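Local structure of protein ACDH-11, isoform b (Caenorhabditis elegans, 4Y9J) at residues B[394-399]-B[453-458]; B[314-319]-B[401-406]. The protein belongs to the acyl-CoA dehydrogenase family of flavoproteins and binds flavin-adenine dinucleotide together with the long ligand UCC. One frame throughout, in Å; residues are numbered along the deposited sequence.

Interaction 1 (B[394-399]-B[453-458]); sequences MLRLIT and SLDVLR. With UCC (S-{(3S,5R,9R)-1-[(2R,3S,4R,5R)-5-(6-amino-9H-purin-9-yl)-4-hydroxy-3-(phosphonooxy)tetrahydrofuran-2-yl]-3,5,9-trihydroxy-8,8-dimethyl-3,5-dioxido-10,14-dioxo-2,4,6-trioxa-11,15-diaza-3lambda~5~,5lambda~5~-diphosphaheptadecan-17-yl} undecanethioate), chain F.
A salt-bridge network at the nucleotide end of the UCC pocket joins R396 of helix 389-419 to D455 and R458 of helix 449-461. R396 grips the carboxylate end-on: NH1 reaches D455 OD2 at 2.9 Å and NH2 reaches D455 OD1 at 2.8 Å. Both bonds are nearly straight (167°) and arrive on the syn side, with the two planar groups almost coplanar. The bend at chi2 (68°) swings the arginine chain across to the other helix. Within the acyl-CoA dehydrogenase C-terminal domain, segments 394-399 and 453-458 run antiparallel, their axes approaching to 9.4 Å. D455 OD1 accepts a second bond, on its anti side, from R458 NH1 at 2.7 Å, and the shared negative charge would offset the nearness of two cationic side chains. Both arginines meet UCC: the flat guanidinium of R396 lies with one face against the adenine, whose N1 is 3.2 Å above its centre, while R458 NE and NH2 each bond UCC O12, a phosphate oxygen, at 3.0 Å. Beside the salt bridge, L397 CD1 packs on V456 CG1 at 4.0 Å, branched apolar chains filling the buried seam that I466 and P400 also border.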
loop_
_atom_site.group_PDB
_atom_site.type_symbol
_atom_site.label_atom_id
_atom_site.label_comp_id
_atom_site.label_asym_id
_atom_site.label_seq_id
_atom_site.Cartn_x
_atom_site.Cartn_y
_atom_site.Cartn_z
ATOM N N MET B 394 21.859 36.537 -27.932
ATOM C CA MET B 394 20.544 36.425 -27.337
ATOM C C MET B 394 20.141 34.971 -27.051
ATOM O O MET B 394 19.405 34.709 -26.083
ATOM C CB MET B 394 19.486 37.125 -28.194
ATOM C CG MET B 394 19.564 38.639 -28.157
ATOM S SD MET B 394 19.717 39.264 -26.484
ATOM C CE MET B 394 21.501 39.454 -26.317
ATOM N N LEU B 395 20.635 34.013 -27.835
ATOM C CA LEU B 395 20.382 32.592 -27.514
ATOM C C LEU B 395 21.041 32.217 -26.212
ATOM O O LEU B 395 20.431 31.570 -25.378
ATOM C CB LEU B 395 20.919 31.654 -28.599
ATOM C CG LEU B 395 20.777 30.141 -28.423
ATOM C CD1 LEU B 395 19.365 29.665 -28.049
ATOM C CD2 LEU B 395 21.301 29.451 -29.670
ATOM N N ARG B 396 22.267 32.666 -26.004
ATOM C CA ARG B 396 22.995 32.278 -24.788
ATOM C C ARG B 396 22.403 32.915 -23.543
ATOM O O ARG B 396 22.334 32.263 -22.469
ATOM C CB ARG B 396 24.482 32.646 -24.920
ATOM C CG ARG B 396 25.287 32.317 -23.656
ATOM C CD ARG B 396 25.449 30.837 -23.343
ATOM N NE ARG B 396 26.183 30.604 -22.101
ATOM C CZ ARG B 396 25.623 30.400 -20.894
ATOM N NH1 ARG B 396 24.291 30.329 -20.727
ATOM N NH2 ARG B 396 26.424 30.231 -19.839
ATOM N N LEU B 397 21.925 34.147 -23.713
ATOM C CA LEU B 397 21.299 34.918 -22.633
ATOM C C LEU B 397 19.877 34.422 -22.297
ATOM O O LEU B 397 19.516 34.261 -21.109
ATOM C CB LEU B 397 21.206 36.387 -23.016
ATOM C CG LEU B 397 20.451 37.242 -22.015
ATOM C CD1 LEU B 397 21.209 37.211 -20.689
ATOM C CD2 LEU B 397 20.247 38.655 -22.534
ATOM N N ILE B 398 19.061 34.216 -23.327
ATOM C CA ILE B 398 17.656 33.869 -23.138
ATOM C C ILE B 398 17.394 32.525 -22.445
ATOM O O ILE B 398 16.423 32.382 -21.748
ATOM C CB ILE B 398 16.855 34.001 -24.439
ATOM C CG1 ILE B 398 15.373 34.201 -24.131
ATOM C CG2 ILE B 398 17.035 32.791 -25.327
ATOM C CD1 ILE B 398 14.558 34.474 -25.365
ATOM N N THR B 399 18.273 31.557 -22.623
ATOM C CA THR B 399 18.038 30.235 -22.172
ATOM C C THR B 399 17.912 30.209 -20.644
ATOM O O THR B 399 16.872 29.741 -20.109
ATOM C CB THR B 399 19.135 29.304 -22.721
ATOM O OG1 THR B 399 18.901 29.154 -24.104
ATOM C CG2 THR B 399 18.980 27.963 -22.128
ATOM N N SER B 453 20.264 32.566 -12.207
ATOM C CA SER B 453 20.510 34.020 -12.190
ATOM C C SER B 453 22.020 34.313 -12.194
ATOM O O SER B 453 22.459 35.266 -12.821
ATOM C CB SER B 453 19.809 34.694 -11.001
ATOM O OG SER B 453 18.388 34.598 -11.063
ATOM N N LEU B 454 22.805 33.456 -11.540
ATOM C CA LEU B 454 24.232 33.551 -11.586
ATOM C C LEU B 454 24.798 33.199 -12.976
ATOM O O LEU B 454 25.811 33.790 -13.373
ATOM C CB LEU B 454 24.843 32.667 -10.537
ATOM C CG LEU B 454 24.602 33.166 -9.128
ATOM C CD1 LEU B 454 25.206 32.191 -8.165
ATOM C CD2 LEU B 454 25.230 34.504 -8.892
ATOM N N ASP B 455 24.141 32.311 -13.708
ATOM C CA ASP B 455 24.532 31.967 -15.081
ATOM C C ASP B 455 24.272 33.154 -15.956
ATOM O O ASP B 455 25.068 33.448 -16.869
ATOM C CB ASP B 455 23.791 30.744 -15.621
ATOM C CG ASP B 455 24.270 30.330 -17.036
ATOM O OD1 ASP B 455 25.502 30.145 -17.212
ATOM O OD2 ASP B 455 23.446 30.185 -17.994
ATOM N N VAL B 456 23.179 33.871 -15.703
ATOM C CA VAL B 456 22.977 35.096 -16.457
ATOM C C VAL B 456 24.203 36.036 -16.297
ATOM O O VAL B 456 24.679 36.714 -17.268
ATOM C CB VAL B 456 21.665 35.787 -16.041
ATOM C CG1 VAL B 456 21.580 37.150 -16.690
ATOM C CG2 VAL B 456 20.465 34.966 -16.453
ATOM N N LEU B 457 24.692 36.119 -15.055
ATOM C CA LEU B 457 25.891 36.913 -14.783
ATOM C C LEU B 457 27.157 36.315 -15.450
ATOM O O LEU B 457 28.002 37.044 -15.958
ATOM C CB LEU B 457 26.099 37.094 -13.282
ATOM C CG LEU B 457 25.000 37.887 -12.564
ATOM C CD1 LEU B 457 25.513 38.138 -11.159
ATOM C CD2 LEU B 457 24.635 39.220 -13.250
ATOM N N ARG B 458 27.312 34.995 -15.457
ATOM C CA ARG B 458 28.403 34.408 -16.227
ATOM C C ARG B 458 28.297 34.837 -17.709
ATOM O O ARG B 458 29.340 35.116 -18.373
ATOM C CB ARG B 458 28.353 32.891 -16.083
ATOM C CG ARG B 458 29.305 32.109 -17.008
ATOM C CD ARG B 458 28.851 30.644 -17.077
ATOM N NE ARG B 458 29.224 29.926 -15.870
ATOM C CZ ARG B 458 28.395 29.411 -14.953
ATOM N NH1 ARG B 458 27.060 29.450 -15.069
ATOM N NH2 ARG B 458 28.935 28.818 -13.894
HETATM O OA1 UCC F . 18.402 18.254 -12.794
HETATM C CA1 UCC F . 18.734 17.415 -13.718
HETATM C CA2 UCC F . 17.834 16.470 -14.522
HETATM C CA3 UCC F . 16.354 16.697 -14.547
HETATM C CA4 UCC F . 15.755 16.475 -15.976
HETATM C CA5 UCC F . 15.275 17.818 -16.542
HETATM C CA6 UCC F . 13.959 17.684 -17.225
HETATM C CA7 UCC F . 13.478 19.012 -17.789
HETATM C CA8 UCC F . 12.310 18.488 -18.524
HETATM C CA9 UCC F . 11.036 19.133 -18.432
HETATM C C10 UCC F . 10.003 18.329 -17.780
HETATM C C11 UCC F . 9.681 19.181 -16.562
HETATM S S UCC F . 20.294 17.116 -14.243
HETATM C CP1 UCC F . 21.452 18.156 -13.273
HETATM C CP2 UCC F . 21.262 19.634 -13.424
HETATM N NP1 UCC F . 22.386 20.409 -12.858
HETATM C CP3 UCC F . 22.470 21.698 -13.192
HETATM O OP1 UCC F . 21.614 22.307 -13.833
HETATM C CP4 UCC F . 23.744 22.419 -12.802
HETATM C CP5 UCC F . 23.384 23.709 -12.050
HETATM N NP2 UCC F . 24.667 24.386 -11.910
HETATM C CP6 UCC F . 25.224 25.150 -12.848
HETATM O OP2 UCC F . 24.661 25.456 -13.890
HETATM C CP8 UCC F . 26.575 25.726 -12.473
HETATM O OP3 UCC F . 26.598 27.139 -12.841
HETATM C CPB UCC F . 27.770 25.181 -13.217
HETATM C CP7 UCC F . 27.675 24.967 -14.735
HETATM C CP9 UCC F . 27.605 23.628 -12.914
HETATM C CPA UCC F . 29.108 25.306 -12.454
HETATM O O7 UCC F . 30.168 24.695 -13.231
HETATM P P2 UCC F . 31.710 25.115 -12.966
HETATM O O21 UCC F . 32.633 24.296 -13.854
HETATM O O22 UCC F . 31.863 25.240 -11.443
HETATM O O6 UCC F . 31.649 26.661 -13.470
HETATM P P1 UCC F . 32.430 27.350 -14.675
HETATM O O11 UCC F . 33.942 27.283 -14.517
HETATM O O12 UCC F . 31.760 28.688 -14.770
HETATM O "O5'" UCC F . 31.929 26.377 -15.934
HETATM C "C5'" UCC F . 32.900 25.620 -16.697
HETATM C "C4'" UCC F . 32.768 25.884 -18.209
HETATM C "C3'" UCC F . 33.000 27.356 -18.540
HETATM O "O3'" UCC F . 33.561 27.349 -19.829
HETATM P P3 UCC F . 35.031 27.852 -20.113
HETATM O O33 UCC F . 35.192 27.542 -21.585
HETATM O O32 UCC F . 35.913 26.912 -19.325
HETATM O O31 UCC F . 35.008 29.342 -19.689
HETATM C "C2'" UCC F . 31.621 27.997 -18.604
HETATM O "O2'" UCC F . 31.484 29.056 -19.550
HETATM O "O4'" UCC F . 31.424 25.583 -18.641
HETATM C "C1'" UCC F . 30.844 26.784 -19.134
HETATM N N9 UCC F . 29.396 26.794 -18.879
HETATM C C4 UCC F . 28.513 26.997 -19.851
HETATM N N3 UCC F . 28.573 27.158 -21.194
HETATM C C8 UCC F . 28.784 26.679 -17.677
HETATM N N7 UCC F . 27.454 26.761 -17.864
HETATM C C5 UCC F . 27.214 26.947 -19.182
HETATM C C6 UCC F . 26.018 27.060 -20.058
HETATM N N6 UCC F . 24.782 27.019 -19.498
HETATM N N1 UCC F . 26.219 27.278 -21.397
HETATM C C2 UCC F . 27.458 27.323 -21.928
#

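Interaction 2 (B[314-319]-B[401-406]); sequences ITRIHN and VLKLYA. With UCC (S-{(3S,5R,9R)-1-[(2R,3S,4R,5R)-5-(6-amino-9H-purin-9-yl)-4-hydroxy-3-(phosphonooxy)tetrahydrofuran-2-yl]-3,5,9-trihydroxy-8,8-dimethyl-3,5-dioxido-10,14-dioxo-2,4,6-trioxa-11,15-diaza-3lambda~5~,5lambda~5~-diphosphaheptadecan-17-yl} undecanethioate), chain F.
Methylene packing between R316 and K403 brings helix 304-338 against helix 389-419, using the aliphatic parts of two long cationic side chains. K403 CG lies 3.7 Å from R316 CB, where the two backbones come close, with CA atoms 5.6 Å apart. Separately, K403 CG makes a close van der Waals approach to R316 O, at 3.5 Å. A lysine suits this place because its aliphatic stem can lie on the neighbouring helix while its ammonium group is carried farther on. The chain bends at chi2 (-61°) and then passes obliquely across the amide of N319, whose ND2 stands 3.3 Å from K403 CE.

The polar ends find their partners elsewhere. K403 NZ is hydrogen-bonded to the carbonyl oxygens of T442, W445 and G447. The amide of N319 suits its place by working both ways: ND2 donates to T442 O, so one carbonyl serves both helices, and OD1 weakly accepts from W445 NE1. A water adds a bridge: it donates to K403 O at 2.8 Å and accepts a weak bond from N319 ND2.

The hydrogen bonds to UCC from this contact come from R316. In one of its two modelled conformers the chain is extended from CG to NE, and NH2 donates to two ligand carbonyl oxygens, OP1 at 2.7 Å and OP2 at 3.0 Å; their permanence is therefore uncertain. OP1 lies at the guanidinium edge, in its plane. Farther along, the acyl tail runs past helix 304-338, with UCC CA9 3.8 Å from N319 CA.

The pair sits among helices from several parts of the chain. L452 of helix 449-461 touches both R316 and K403, helix 143-158 packs on I314 and H318, and helices 352-383 and 524-545 pack against Y405.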
loop_
_atom_site.group_PDB
_atom_site.type_symbol
_atom_site.label_atom_id
_atom_site.label_comp_id
_atom_site.label_asym_id
_atom_site.label_seq_id
_atom_site.Cartn_x
_atom_site.Cartn_y
_atom_site.Cartn_z
ATOM N N ILE B 314 19.625 22.693 -23.545
ATOM C CA ILE B 314 18.416 22.141 -24.177
ATOM C C ILE B 314 17.436 21.744 -23.160
ATOM O O ILE B 314 16.245 21.982 -23.366
ATOM C CB ILE B 314 18.746 20.912 -25.121
ATOM C CG1 ILE B 314 19.443 21.381 -26.367
ATOM C CG2 ILE B 314 17.486 20.111 -25.509
ATOM C CD1 ILE B 314 18.572 22.162 -27.335
ATOM N N THR B 315 17.896 21.150 -22.034
ATOM C CA THR B 315 16.992 20.710 -21.059
ATOM C C THR B 315 16.325 21.914 -20.372
ATOM O O THR B 315 15.153 21.824 -19.990
ATOM C CB THR B 315 17.583 19.765 -19.936
ATOM O OG1 THR B 315 18.640 20.433 -19.219
ATOM C CG2 THR B 315 18.097 18.421 -20.519
ATOM N N ARG B 316 17.062 22.989 -20.218
ATOM C CA ARG B 316 16.515 24.241 -19.631
ATOM C C ARG B 316 15.377 24.829 -20.516
ATOM O O ARG B 316 14.347 25.222 -20.015
ATOM C CB ARG B 316 17.675 25.241 -19.348
ATOM C CG ARG B 316 18.488 24.700 -18.164
ATOM C CD ARG B 316 19.737 25.483 -17.748
ATOM N NE ARG B 316 20.422 24.804 -16.674
ATOM C CZ ARG B 316 21.640 25.103 -16.289
ATOM N NH1 ARG B 316 22.318 25.985 -16.937
ATOM N NH2 ARG B 316 22.232 24.488 -15.307
ATOM N N ILE B 317 15.479 24.753 -21.845
ATOM C CA ILE B 317 14.333 25.139 -22.729
ATOM C C ILE B 317 13.083 24.178 -22.550
ATOM O O ILE B 317 11.914 24.606 -22.496
ATOM C CB ILE B 317 14.747 25.164 -24.182
ATOM C CG1 ILE B 317 15.815 26.282 -24.389
ATOM C CG2 ILE B 317 13.550 25.324 -25.116
ATOM C CD1 ILE B 317 16.184 26.527 -25.808
ATOM N N HIS B 318 13.346 22.883 -22.559
ATOM C CA HIS B 318 12.304 21.892 -22.264
ATOM C C HIS B 318 11.681 22.179 -20.897
ATOM O O HIS B 318 10.483 22.000 -20.706
ATOM C CB HIS B 318 12.869 20.478 -22.236
ATOM C CG HIS B 318 12.960 19.794 -23.561
ATOM N ND1 HIS B 318 13.891 20.106 -24.531
ATOM C CD2 HIS B 318 12.273 18.747 -24.049
ATOM C CE1 HIS B 318 13.763 19.288 -25.553
ATOM N NE2 HIS B 318 12.779 18.470 -25.285
ATOM N N ASN B 319 12.494 22.557 -19.924
ATOM C CA ASN B 319 11.944 22.805 -18.582
ATOM C C ASN B 319 11.008 24.023 -18.637
ATOM O O ASN B 319 9.980 24.027 -17.997
ATOM C CB ASN B 319 13.060 23.026 -17.572
ATOM C CG ASN B 319 12.559 23.085 -16.167
ATOM O OD1 ASN B 319 12.291 22.066 -15.533
ATOM N ND2 ASN B 319 12.395 24.305 -15.668
ATOM N N VAL B 401 17.473 32.866 -18.619
ATOM C CA VAL B 401 16.479 33.878 -18.244
ATOM C C VAL B 401 15.083 33.249 -18.375
ATOM O O VAL B 401 14.279 33.289 -17.448
ATOM C CB VAL B 401 16.608 35.149 -19.092
ATOM C CG1 VAL B 401 15.459 36.095 -18.808
ATOM C CG2 VAL B 401 17.943 35.825 -18.852
ATOM N N LEU B 402 14.824 32.626 -19.519
ATOM C CA LEU B 402 13.555 31.912 -19.733
ATOM C C LEU B 402 13.237 30.820 -18.717
ATOM O O LEU B 402 12.160 30.802 -18.091
ATOM C CB LEU B 402 13.527 31.332 -21.119
ATOM C CG LEU B 402 12.389 30.412 -21.481
ATOM C CD1 LEU B 402 11.063 31.130 -21.485
ATOM C CD2 LEU B 402 12.619 29.773 -22.842
ATOM N N LYS B 403 14.200 29.927 -18.541
ATOM C CA LYS B 403 14.041 28.867 -17.588
ATOM C C LYS B 403 13.738 29.424 -16.200
ATOM O O LYS B 403 12.774 28.977 -15.529
ATOM C CB LYS B 403 15.292 27.962 -17.578
ATOM C CG LYS B 403 15.198 26.593 -16.883
ATOM C CD LYS B 403 14.882 26.604 -15.405
ATOM C CE LYS B 403 15.365 25.344 -14.714
ATOM N NZ LYS B 403 14.987 25.234 -13.302
ATOM N N LEU B 404 14.566 30.315 -15.708
ATOM C CA LEU B 404 14.408 30.738 -14.328
ATOM C C LEU B 404 13.143 31.557 -14.160
ATOM O O LEU B 404 12.473 31.491 -13.114
ATOM C CB LEU B 404 15.628 31.478 -13.814
ATOM C CG LEU B 404 15.969 32.848 -14.368
ATOM C CD1 LEU B 404 15.277 33.955 -13.565
ATOM C CD2 LEU B 404 17.482 33.081 -14.389
ATOM N N TYR B 405 12.767 32.320 -15.156
ATOM C CA TYR B 405 11.605 33.190 -15.006
ATOM C C TYR B 405 10.278 32.391 -15.063
ATOM O O TYR B 405 9.421 32.520 -14.138
ATOM C CB TYR B 405 11.625 34.356 -16.015
ATOM C CG TYR B 405 10.590 35.448 -15.632
ATOM C CD1 TYR B 405 10.814 36.263 -14.545
ATOM C CD2 TYR B 405 9.415 35.599 -16.328
ATOM C CE1 TYR B 405 9.910 37.242 -14.188
ATOM C CE2 TYR B 405 8.502 36.554 -15.998
ATOM C CZ TYR B 405 8.764 37.399 -14.927
ATOM O OH TYR B 405 7.863 38.349 -14.523
ATOM N N ALA B 406 10.089 31.575 -16.112
ATOM C CA ALA B 406 8.897 30.743 -16.198
ATOM C C ALA B 406 8.826 29.791 -14.995
ATOM O O ALA B 406 7.745 29.489 -14.468
ATOM C CB ALA B 406 8.860 29.929 -17.508
HETATM O OA1 UCC F . 18.402 18.254 -12.794
HETATM C CA1 UCC F . 18.734 17.415 -13.718
HETATM C CA2 UCC F . 17.834 16.470 -14.522
HETATM C CA3 UCC F . 16.354 16.697 -14.547
HETATM C CA4 UCC F . 15.755 16.475 -15.976
HETATM C CA5 UCC F . 15.275 17.818 -16.542
HETATM C CA6 UCC F . 13.959 17.684 -17.225
HETATM C CA7 UCC F . 13.478 19.012 -17.789
HETATM C CA8 UCC F . 12.310 18.488 -18.524
HETATM C CA9 UCC F . 11.036 19.133 -18.432
HETATM C C10 UCC F . 10.003 18.329 -17.780
HETATM C C11 UCC F . 9.681 19.181 -16.562
HETATM S S UCC F . 20.294 17.116 -14.243
HETATM C CP1 UCC F . 21.452 18.156 -13.273
HETATM C CP2 UCC F . 21.262 19.634 -13.424
HETATM N NP1 UCC F . 22.386 20.409 -12.858
HETATM C CP3 UCC F . 22.470 21.698 -13.192
HETATM O OP1 UCC F . 21.614 22.307 -13.833
HETATM C CP4 UCC F . 23.744 22.419 -12.802
HETATM C CP5 UCC F . 23.384 23.709 -12.050
HETATM N NP2 UCC F . 24.667 24.386 -11.910
HETATM C CP6 UCC F . 25.224 25.150 -12.848
HETATM O OP2 UCC F . 24.661 25.456 -13.890
HETATM C CP8 UCC F . 26.575 25.726 -12.473
HETATM O OP3 UCC F . 26.598 27.139 -12.841
HETATM C CPB UCC F . 27.770 25.181 -13.217
HETATM C CP7 UCC F . 27.675 24.967 -14.735
HETATM C CP9 UCC F . 27.605 23.628 -12.914
HETATM C CPA UCC F . 29.108 25.306 -12.454
HETATM O O7 UCC F . 30.168 24.695 -13.231
HETATM P P2 UCC F . 31.710 25.115 -12.966
HETATM O O21 UCC F . 32.633 24.296 -13.854
HETATM O O22 UCC F . 31.863 25.240 -11.443
HETATM O O6 UCC F . 31.649 26.661 -13.470
HETATM P P1 UCC F . 32.430 27.350 -14.675
HETATM O O11 UCC F . 33.942 27.283 -14.517
HETATM O O12 UCC F . 31.760 28.688 -14.770
HETATM O "O5'" UCC F . 31.929 26.377 -15.934
HETATM C "C5'" UCC F . 32.900 25.620 -16.697
HETATM C "C4'" UCC F . 32.768 25.884 -18.209
HETATM C "C3'" UCC F . 33.000 27.356 -18.540
HETATM O "O3'" UCC F . 33.561 27.349 -19.829
HETATM P P3 UCC F . 35.031 27.852 -20.113
HETATM O O33 UCC F . 35.192 27.542 -21.585
HETATM O O32 UCC F . 35.913 26.912 -19.325
HETATM O O31 UCC F . 35.008 29.342 -19.689
HETATM C "C2'" UCC F . 31.621 27.997 -18.604
HETATM O "O2'" UCC F . 31.484 29.056 -19.550
HETATM O "O4'" UCC F . 31.424 25.583 -18.641
HETATM C "C1'" UCC F . 30.844 26.784 -19.134
HETATM N N9 UCC F . 29.396 26.794 -18.879
HETATM C C4 UCC F . 28.513 26.997 -19.851
HETATM N N3 UCC F . 28.573 27.158 -21.194
HETATM C C8 UCC F . 28.784 26.679 -17.677
HETATM N N7 UCC F . 27.454 26.761 -17.864
HETATM C C5 UCC F . 27.214 26.947 -19.182
HETATM C C6 UCC F . 26.018 27.060 -20.058
HETATM N N6 UCC F . 24.782 27.019 -19.498
HETATM N N1 UCC F . 26.219 27.278 -21.397
HETATM C C2 UCC F . 27.458 27.323 -21.928
HETATM O O HOH W 1 11.299 26.811 -16.436
#

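Helix 389-419 is common to both contacts: its residues 394-399 meet helix 449-461 in interaction 1, and its residues 401-406 meet helix 304-338 in interaction 2. The two centres lie 11 Å apart and the contacts touch directly. V456 CG2 packs on V401 CG2 at 3.6 Å, and T399 CG2 reaches R316 CB at 4.1 Å, so the two contacts are joined by side-chain packing. Both face the same UCC molecule at different points of its length, the adenine and a phosphate oxygen at interaction 1, the amide carbonyls and acyl tail at interaction 2. The side chains of R458 and R316 lie about 8 and 7 Å from a bound flavin-adenine dinucleotide.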